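Extracellular sialidase/neuraminidase, putative (Aspergillus fumigatus, PDB 2XZK) probably cleaves terminal sialic acids, and KDN in particular, from glycoconjugates as a secreted exo-glycosidase of the six-bladed beta-propeller type. Local coordinates at residues Arg39-Val44 / Arg368-Arg373. Residues are numbered along the deposited sequence; the frame is centred on the assembly and turned at random. Where two conformers were deposited one is given.
With FKD (3-deoxy-3-fluoro-D-erythro-alpha-L-manno-non-2-ulopyranosonic acid), chain C.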
loop_
_atom_site.group_PDB
_atom_site.type_symbol
_atom_site.label_atom_id
_atom_site.label_comp_id
_atom_site.label_asym_id
_atom_site.label_seq_id
_atom_site.Cartn_x
_atom_site.Cartn_y
_atom_site.Cartn_z
ATOM N N ARG A 39 -4.217 5.487 8.181
ATOM C CA ARG A 39 -4.748 4.482 7.266
ATOM C C ARG A 39 -3.908 4.470 6.001
ATOM O O ARG A 39 -3.086 5.361 5.783
ATOM C CB ARG A 39 -6.222 4.748 6.920
ATOM C CG ARG A 39 -7.221 4.408 8.030
ATOM C CD ARG A 39 -8.612 4.121 7.474
ATOM N NE ARG A 39 -8.547 2.929 6.639
ATOM C CZ ARG A 39 -9.316 2.674 5.591
ATOM N NH1 ARG A 39 -10.285 3.512 5.232
ATOM N NH2 ARG A 39 -9.103 1.552 4.899
ATOM N N ILE A 40 -4.131 3.447 5.182
ATOM C CA ILE A 40 -3.620 3.373 3.806
ATOM C C ILE A 40 -2.091 3.264 3.752
ATOM O O ILE A 40 -1.402 4.177 3.272
ATOM C CB ILE A 40 -4.144 4.544 2.910
ATOM C CG1 ILE A 40 -5.595 4.951 3.260
ATOM C CG2 ILE A 40 -4.006 4.198 1.434
ATOM C CD1 ILE A 40 -6.638 3.840 3.215
ATOM N N PRO A 41 -1.547 2.141 4.264
ATOM C CA PRO A 41 -0.108 2.009 4.381
ATOM C C PRO A 41 0.597 1.748 3.065
ATOM O O PRO A 41 0.005 1.192 2.152
ATOM C CB PRO A 41 0.061 0.769 5.263
ATOM C CG PRO A 41 -1.172 -0.055 4.987
ATOM C CD PRO A 41 -2.256 0.984 4.857
ATOM N N ALA A 42 1.861 2.140 2.993
ATOM C CA ALA A 42 2.745 1.712 1.912
ATOM C C ALA A 42 4.145 1.594 2.479
ATOM O O ALA A 42 4.552 2.424 3.283
ATOM C CB ALA A 42 2.724 2.728 0.763
ATOM N N VAL A 43 4.867 0.557 2.092
ATOM C CA VAL A 43 6.234 0.343 2.579
ATOM C C VAL A 43 7.203 -0.108 1.484
ATOM O O VAL A 43 6.862 -0.956 0.629
ATOM C CB VAL A 43 6.255 -0.630 3.790
ATOM C CG1 VAL A 43 5.833 -2.048 3.370
ATOM C CG2 VAL A 43 7.623 -0.616 4.484
ATOM N N VAL A 44 8.404 0.469 1.513
ATOM C CA VAL A 44 9.473 0.071 0.608
ATOM C C VAL A 44 10.806 0.004 1.340
ATOM O O VAL A 44 11.058 0.784 2.261
ATOM C CB VAL A 44 9.607 1.015 -0.619
ATOM C CG1 VAL A 44 8.427 0.829 -1.567
ATOM C CG2 VAL A 44 9.760 2.492 -0.215
ATOM N N ARG A 368 -8.020 4.396 14.024
ATOM C CA ARG A 368 -7.303 3.458 13.180
ATOM C C ARG A 368 -5.799 3.614 13.339
ATOM O O ARG A 368 -5.261 4.717 13.292
ATOM C CB ARG A 368 -7.679 3.658 11.710
ATOM C CG ARG A 368 -9.167 3.823 11.452
ATOM C CD ARG A 368 -9.923 2.529 11.752
ATOM N NE ARG A 368 -11.294 2.606 11.280
ATOM C CZ ARG A 368 -11.665 2.373 10.025
ATOM N NH1 ARG A 368 -10.755 2.037 9.110
ATOM N NH2 ARG A 368 -12.942 2.470 9.685
ATOM N N ALA A 369 -5.137 2.482 13.535
ATOM C CA ALA A 369 -3.694 2.425 13.694
ATOM C C ALA A 369 -3.084 1.497 12.643
ATOM O O ALA A 369 -3.805 0.772 11.938
ATOM C CB ALA A 369 -3.337 1.961 15.123
ATOM N N ILE A 370 -1.760 1.536 12.517
ATOM C CA ILE A 370 -1.066 0.683 11.548
ATOM C C ILE A 370 0.035 -0.124 12.228
ATOM O O ILE A 370 0.876 0.434 12.928
ATOM C CB ILE A 370 -0.517 1.490 10.343
ATOM C CG1 ILE A 370 -1.665 2.171 9.589
ATOM C CG2 ILE A 370 0.261 0.579 9.402
ATOM C CD1 ILE A 370 -1.224 3.103 8.466
ATOM N N ILE A 371 -0.039 -1.440 12.031
ATOM C CA ILE A 371 0.885 -2.407 12.616
ATOM C C ILE A 371 2.023 -2.677 11.645
ATOM O O ILE A 371 1.787 -2.810 10.432
ATOM C CB ILE A 371 0.172 -3.761 12.891
ATOM C CG1 ILE A 371 -1.164 -3.548 13.601
ATOM C CG2 ILE A 371 1.060 -4.691 13.705
ATOM C CD1 ILE A 371 -1.009 -2.891 14.947
ATOM N N TRP A 372 3.238 -2.774 12.181
ATOM C CA TRP A 372 4.413 -3.208 11.436
ATOM C C TRP A 372 4.750 -4.637 11.838
ATOM O O TRP A 372 4.837 -4.972 13.030
ATOM C CB TRP A 372 5.591 -2.288 11.728
ATOM C CG TRP A 372 6.961 -2.763 11.298
ATOM C CD1 TRP A 372 8.008 -3.042 12.130
ATOM C CD2 TRP A 372 7.455 -2.939 9.961
ATOM N NE1 TRP A 372 9.117 -3.395 11.405
ATOM C CE2 TRP A 372 8.806 -3.349 10.070
ATOM C CE3 TRP A 372 6.880 -2.823 8.684
ATOM C CZ2 TRP A 372 9.604 -3.621 8.949
ATOM C CZ3 TRP A 372 7.673 -3.085 7.571
ATOM C CH2 TRP A 372 9.022 -3.477 7.711
ATOM N N ARG A 373 4.957 -5.470 10.824
ATOM C CA ARG A 373 5.275 -6.876 11.030
ATOM C C ARG A 373 6.534 -7.233 10.272
ATOM O O ARG A 373 6.743 -6.774 9.156
ATOM C CB ARG A 373 4.132 -7.761 10.530
ATOM C CG ARG A 373 2.862 -7.675 11.359
ATOM C CD ARG A 373 1.809 -8.643 10.868
ATOM N NE ARG A 373 0.726 -8.736 11.840
ATOM C CZ ARG A 373 0.785 -9.452 12.961
ATOM N NH1 ARG A 373 1.865 -10.174 13.257
ATOM N NH2 ARG A 373 -0.255 -9.446 13.787
HETATM C C1 FKD C . -11.575 1.358 1.946
HETATM F F1 FKD C . -11.138 4.068 2.408
HETATM C C2 FKD C . -10.787 2.244 0.970
HETATM C C3 FKD C . -10.160 3.466 1.671
HETATM C C4 FKD C . -9.535 4.378 0.612
HETATM O O4 FKD C . -9.113 5.572 1.259
HETATM C C5 FKD C . -10.525 4.714 -0.518
HETATM O O5 FKD C . -9.898 5.519 -1.512
HETATM C C6 FKD C . -11.048 3.422 -1.165
HETATM O O6 FKD C . -11.612 2.596 -0.132
HETATM C C7 FKD C . -12.161 3.607 -2.220
HETATM O O7 FKD C . -13.312 4.193 -1.614
HETATM C C8 FKD C . -12.576 2.249 -2.824
HETATM O O8 FKD C . -11.460 1.670 -3.492
HETATM C C9 FKD C . -13.737 2.377 -3.820
HETATM O O9 FKD C . -13.371 3.261 -4.875
HETATM O O1A FKD C . -11.319 1.438 3.154
HETATM O O1B FKD C . -12.403 0.557 1.459
#
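Arg39 against Arg368 marks the ligand end of a buried packing contact between propeller blades, in which the innermost strand of one blade, 37-45, lies over strand 368-375 of the neighbouring four-stranded blade. No hydrogen bond links the two segments, whose axes run 21° from parallel and approach to 7.6 Å; side chains fill the gap. Ile370, whose CG1 sits anti to its carbonyl carbon (chi1 -61°), sends CD1 up to the backbone of Arg39, 3.8 Å from Arg39 N, while its other branch, CG2, meets Pro41 CB at 4.1 Å. Farther along, Val43 CG2 touches Trp372 CZ3 at 4.0 Å, the valine crossing the indole at about a right angle; Leu352 of the strand beside 368-375 touches both. The two arginines run side by side, guanidinium planes 47° apart. Arg368 NH1 comes over one face of the Arg39 guanidinium, 3.4 Å from Arg39 NE; both are donors and no bond joins them. Ile40 CD1 covers the opposite face, 3.7 Å above the plane. At the edge lies the FKD carboxylate, and Arg39 NH2 and NH1 both donate to O1A, at 2.8 and 3.1 Å. With Arg245 and Arg302, which also bind FKD, Arg39 is consistent with the sialidase arginine triad. Glu354 takes Arg39 NE and Asp356 pairs with Arg368, so acidic partners probably offset the close positive charges while the sandwiched guanidinium meets the sugar acid edge-on.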